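Local coordinates for protein chitosanase (Gynuella sunshinyii YC6258, PDB 6X2Q) that probably hydrolyses chitosan as a family 46 glycoside hydrolase, and binds chitosan oligosaccharides, at residues Q13-P23 and I231-I242. Residues are numbered along the deposited sequence; the frame is centred on the assembly and turned at random.
Sequences QIISIFANNTP and ISTWGDVFILPI. Unlike the reference sequence in segment 13-23: A19 (reference Glu).
I17 of helix 5-20 packs on F238 of the strand 238-240. I17 CG1 lies over one face of the phenyl ring, and I17 CD1 comes within 3.6 Å of F238 CG. P23 reaches the same ring obliquely, with P23 CD 3.5 Å from F238 CE1. With F238 CG anti to its carbonyl carbon (chi1 -75°), the ring turns that face to I17. Without the ring, as with an alanine here, I17 CD1 and P23 CD would probably lose the surface on which both rest. Deeper in, L240 CD1 presses on I14 CG1 at 3.5 Å, a tight carbon contact. I231 CG2 meets I17 CG2 and, more loosely, F18 CE1. T233 OG1 sits at the edge of the F18 ring, but its hydrogen bond is to S213.

Hydrogen bonds cross the contact near both ends of 13-23. At the C-terminal end of the helix, W234 NE1 donates to F18 O at 3.0 Å, from above the carbonyl plane, while that oxygen lies in the indole plane. A weak second bond goes to I17 O. N21, with positive phi, is the first residue to leave helical backbone angles. N21 ND2 meets D236 OD2 from above the carboxylate plane at 2.8 Å; the bond is nearly straight (172°). Near the other end, Q13 extends beyond CG and its OE1 accepts a long, weak bond from I242 N.

F18 also touches D142 of helix 134-147 and R210 and L214 of helix 209-219. The arrangement is a two-stranded antiparallel hairpin, strands 229-231 and 238-240, laid against the N-terminal helix of a mainly helical GH46 fold of the lysozyme clan.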
loop_
_atom_site.group_PDB
_atom_site.type_symbol
_atom_site.label_atom_id
_atom_site.label_comp_id
_atom_site.label_asym_id
_atom_site.label_seq_id
_atom_site.Cartn_x
_atom_site.Cartn_y
_atom_site.Cartn_z
ATOM N N GLN A 13 9.159 -6.551 1.891
ATOM C CA GLN A 13 10.403 -5.967 1.406
ATOM C C GLN A 13 10.257 -5.474 -0.027
ATOM O O GLN A 13 10.848 -4.453 -0.398
ATOM C CB GLN A 13 11.537 -6.978 1.533
ATOM C CG GLN A 13 12.020 -7.065 2.965
ATOM C CD GLN A 13 13.073 -8.132 3.215
ATOM O OE1 GLN A 13 13.620 -8.737 2.293
ATOM N NE2 GLN A 13 13.363 -8.361 4.483
ATOM N N ILE A 14 9.445 -6.169 -0.831
ATOM C CA ILE A 14 9.215 -5.764 -2.223
ATOM C C ILE A 14 8.439 -4.455 -2.276
ATOM O O ILE A 14 8.810 -3.522 -3.000
ATOM C CB ILE A 14 8.470 -6.875 -2.992
ATOM C CG1 ILE A 14 9.349 -8.115 -3.162
ATOM C CG2 ILE A 14 7.977 -6.362 -4.329
ATOM C CD1 ILE A 14 8.587 -9.332 -3.687
ATOM N N ILE A 15 7.334 -4.376 -1.524
ATOM C CA ILE A 15 6.510 -3.174 -1.517
ATOM C C ILE A 15 7.289 -2.009 -0.940
ATOM O O ILE A 15 7.155 -0.861 -1.386
ATOM C CB ILE A 15 5.207 -3.437 -0.742
ATOM C CG1 ILE A 15 4.391 -4.480 -1.503
ATOM C CG2 ILE A 15 4.423 -2.130 -0.494
ATOM C CD1 ILE A 15 3.183 -4.970 -0.753
ATOM N N SER A 16 8.116 -2.284 0.067
ATOM C CA SER A 16 8.983 -1.241 0.589
ATOM C C SER A 16 9.907 -0.705 -0.506
ATOM O O SER A 16 10.075 0.512 -0.651
ATOM C CB SER A 16 9.772 -1.779 1.782
ATOM O OG SER A 16 10.510 -0.738 2.387
ATOM N N ILE A 17 10.494 -1.600 -1.302
ATOM C CA ILE A 17 11.314 -1.166 -2.430
ATOM C C ILE A 17 10.467 -0.400 -3.438
ATOM O O ILE A 17 10.875 0.654 -3.935
ATOM C CB ILE A 17 12.012 -2.373 -3.082
ATOM C CG1 ILE A 17 13.125 -2.902 -2.175
ATOM C CG2 ILE A 17 12.575 -1.994 -4.457
ATOM C CD1 ILE A 17 13.626 -4.284 -2.564
ATOM N N PHE A 18 9.270 -0.907 -3.739
ATOM C CA PHE A 18 8.383 -0.225 -4.670
ATOM C C PHE A 18 8.213 1.232 -4.291
ATOM O O PHE A 18 8.265 2.117 -5.150
ATOM C CB PHE A 18 7.014 -0.908 -4.707
ATOM C CG PHE A 18 6.987 -2.172 -5.509
ATOM C CD1 PHE A 18 8.106 -2.578 -6.225
ATOM C CD2 PHE A 18 5.848 -2.961 -5.538
ATOM C CE1 PHE A 18 8.097 -3.751 -6.944
ATOM C CE2 PHE A 18 5.824 -4.131 -6.269
ATOM C CZ PHE A 18 6.950 -4.529 -6.986
ATOM N N ALA A 19 8.031 1.499 -3.009
ATOM C CA ALA A 19 7.623 2.816 -2.559
ATOM C C ALA A 19 8.796 3.697 -2.150
ATOM O O ALA A 19 8.728 4.914 -2.324
ATOM C CB ALA A 19 6.652 2.678 -1.388
ATOM N N ASN A 20 9.870 3.115 -1.609
ATOM C CA ASN A 20 10.947 3.895 -1.005
ATOM C C ASN A 20 12.337 3.464 -1.452
ATOM O O ASN A 20 13.324 3.957 -0.897
ATOM C CB ASN A 20 10.865 3.812 0.520
ATOM C CG ASN A 20 9.569 4.371 1.056
ATOM O OD1 ASN A 20 8.968 3.807 1.968
ATOM N ND2 ASN A 20 9.116 5.481 0.470
ATOM N N ASN A 21 12.434 2.539 -2.410
ATOM C CA ASN A 21 13.709 2.024 -2.925
ATOM C C ASN A 21 14.602 1.426 -1.837
ATOM O O ASN A 21 15.834 1.508 -1.909
ATOM C CB ASN A 21 14.471 3.101 -3.700
ATOM C CG ASN A 21 15.461 2.504 -4.691
ATOM O OD1 ASN A 21 15.311 1.354 -5.111
ATOM N ND2 ASN A 21 16.486 3.273 -5.052
ATOM N N THR A 22 13.995 0.775 -0.837
ATOM C CA THR A 22 14.808 0.095 0.166
ATOM C C THR A 22 13.968 -1.015 0.762
ATOM O O THR A 22 12.764 -0.812 0.963
ATOM C CB THR A 22 15.293 1.048 1.278
ATOM O OG1 THR A 22 15.843 0.288 2.363
ATOM C CG2 THR A 22 14.149 1.889 1.826
ATOM N N PRO A 23 14.548 -2.180 1.073
ATOM C CA PRO A 23 13.754 -3.242 1.704
ATOM C C PRO A 23 13.453 -2.985 3.174
ATOM O O PRO A 23 12.628 -3.709 3.741
ATOM C CB PRO A 23 14.632 -4.483 1.524
ATOM C CG PRO A 23 16.023 -3.933 1.569
ATOM C CD PRO A 23 15.966 -2.555 0.950
ATOM N N ILE A 231 14.459 -7.592 -7.601
ATOM C CA ILE A 231 13.677 -6.379 -7.807
ATOM C C ILE A 231 14.641 -5.248 -8.136
ATOM O O ILE A 231 15.601 -5.018 -7.394
ATOM C CB ILE A 231 12.836 -6.024 -6.565
ATOM C CG1 ILE A 231 11.889 -7.171 -6.201
ATOM C CG2 ILE A 231 12.036 -4.765 -6.828
ATOM C CD1 ILE A 231 10.794 -7.416 -7.255
ATOM N N SER A 232 14.383 -4.533 -9.239
ATOM C CA SER A 232 15.231 -3.397 -9.604
ATOM C C SER A 232 14.408 -2.229 -10.135
ATOM O O SER A 232 14.861 -1.496 -11.022
ATOM C CB SER A 232 16.289 -3.796 -10.636
ATOM O OG SER A 232 15.737 -4.628 -11.631
ATOM N N THR A 233 13.208 -2.048 -9.590
ATOM C CA THR A 233 12.238 -1.034 -9.983
ATOM C C THR A 233 12.846 0.336 -10.261
ATOM O O THR A 233 12.462 0.996 -11.231
ATOM C CB THR A 233 11.181 -0.899 -8.885
ATOM O OG1 THR A 233 10.706 -2.206 -8.515
ATOM C CG2 THR A 233 10.015 -0.024 -9.360
ATOM N N TRP A 234 13.793 0.776 -9.430
ATOM C CA TRP A 234 14.331 2.131 -9.524
ATOM C C TRP A 234 15.773 2.160 -10.009
ATOM O O TRP A 234 16.475 3.152 -9.782
ATOM C CB TRP A 234 14.239 2.837 -8.174
ATOM C CG TRP A 234 12.860 2.916 -7.618
ATOM C CD1 TRP A 234 12.317 2.119 -6.645
ATOM C CD2 TRP A 234 11.844 3.858 -7.985
ATOM N NE1 TRP A 234 11.021 2.504 -6.392
ATOM C CE2 TRP A 234 10.708 3.575 -7.193
ATOM C CE3 TRP A 234 11.785 4.923 -8.900
ATOM C CZ2 TRP A 234 9.523 4.319 -7.291
ATOM C CZ3 TRP A 234 10.606 5.657 -8.998
ATOM C CH2 TRP A 234 9.490 5.347 -8.202
ATOM N N GLY A 235 16.231 1.092 -10.660
ATOM C CA GLY A 235 17.608 1.017 -11.103
ATOM C C GLY A 235 18.458 0.161 -10.185
ATOM O O GLY A 235 19.220 -0.689 -10.654
ATOM N N ASP A 236 18.333 0.367 -8.874
ATOM C CA ASP A 236 19.096 -0.420 -7.910
ATOM C C ASP A 236 18.599 -1.860 -7.880
ATOM O O ASP A 236 17.389 -2.107 -7.843
ATOM C CB ASP A 236 18.984 0.202 -6.524
ATOM C CG ASP A 236 19.408 1.641 -6.508
ATOM O OD1 ASP A 236 20.590 1.906 -6.206
ATOM O OD2 ASP A 236 18.558 2.503 -6.815
ATOM N N VAL A 237 19.530 -2.810 -7.886
ATOM C CA VAL A 237 19.184 -4.227 -7.917
ATOM C C VAL A 237 19.164 -4.760 -6.494
ATOM O O VAL A 237 20.136 -4.595 -5.745
ATOM C CB VAL A 237 20.166 -5.024 -8.789
ATOM C CG1 VAL A 237 19.778 -6.497 -8.812
ATOM C CG2 VAL A 237 20.179 -4.468 -10.194
ATOM N N PHE A 238 18.050 -5.389 -6.120
ATOM C CA PHE A 238 17.887 -6.013 -4.814
ATOM C C PHE A 238 17.609 -7.489 -5.014
ATOM O O PHE A 238 16.784 -7.856 -5.858
ATOM C CB PHE A 238 16.739 -5.387 -4.024
ATOM C CG PHE A 238 17.057 -4.046 -3.465
ATOM C CD1 PHE A 238 17.861 -3.926 -2.341
ATOM C CD2 PHE A 238 16.555 -2.894 -4.062
ATOM C CE1 PHE A 238 18.158 -2.682 -1.817
ATOM C CE2 PHE A 238 16.853 -1.647 -3.543
ATOM C CZ PHE A 238 17.659 -1.546 -2.422
ATOM N N ILE A 239 18.293 -8.330 -4.250
ATOM C CA ILE A 239 18.014 -9.760 -4.216
ATOM C C ILE A 239 17.363 -10.058 -2.872
ATOM O O ILE A 239 17.933 -9.761 -1.812
ATOM C CB ILE A 239 19.280 -10.604 -4.432
ATOM C CG1 ILE A 239 19.886 -10.306 -5.800
ATOM C CG2 ILE A 239 18.928 -12.078 -4.387
ATOM C CD1 ILE A 239 19.053 -10.833 -6.970
ATOM N N LEU A 240 16.161 -10.626 -2.920
ATOM C CA LEU A 240 15.339 -10.876 -1.750
ATOM C C LEU A 240 15.128 -12.370 -1.565
ATOM O O LEU A 240 15.098 -13.120 -2.545
ATOM C CB LEU A 240 13.980 -10.179 -1.873
ATOM C CG LEU A 240 14.101 -8.710 -2.276
ATOM C CD1 LEU A 240 12.738 -8.128 -2.503
ATOM C CD2 LEU A 240 14.856 -7.937 -1.211
ATOM N N PRO A 241 14.984 -12.839 -0.317
ATOM C CA PRO A 241 14.986 -12.023 0.905
ATOM C C PRO A 241 16.388 -11.546 1.295
ATOM O O PRO A 241 17.373 -12.210 0.967
ATOM C CB PRO A 241 14.419 -12.977 1.965
ATOM C CG PRO A 241 14.807 -14.353 1.475
ATOM C CD PRO A 241 14.802 -14.277 -0.037
ATOM N N ILE A 242 16.469 -10.393 1.954
ATOM C CA ILE A 242 17.735 -9.894 2.473
ATOM C C ILE A 242 17.959 -10.500 3.849
ATOM O O ILE A 242 17.037 -10.573 4.672
ATOM C CB ILE A 242 17.758 -8.351 2.513
ATOM C CG1 ILE A 242 17.762 -7.780 1.085
ATOM C CG2 ILE A 242 18.965 -7.839 3.292
ATOM C CD1 ILE A 242 19.089 -7.934 0.323
#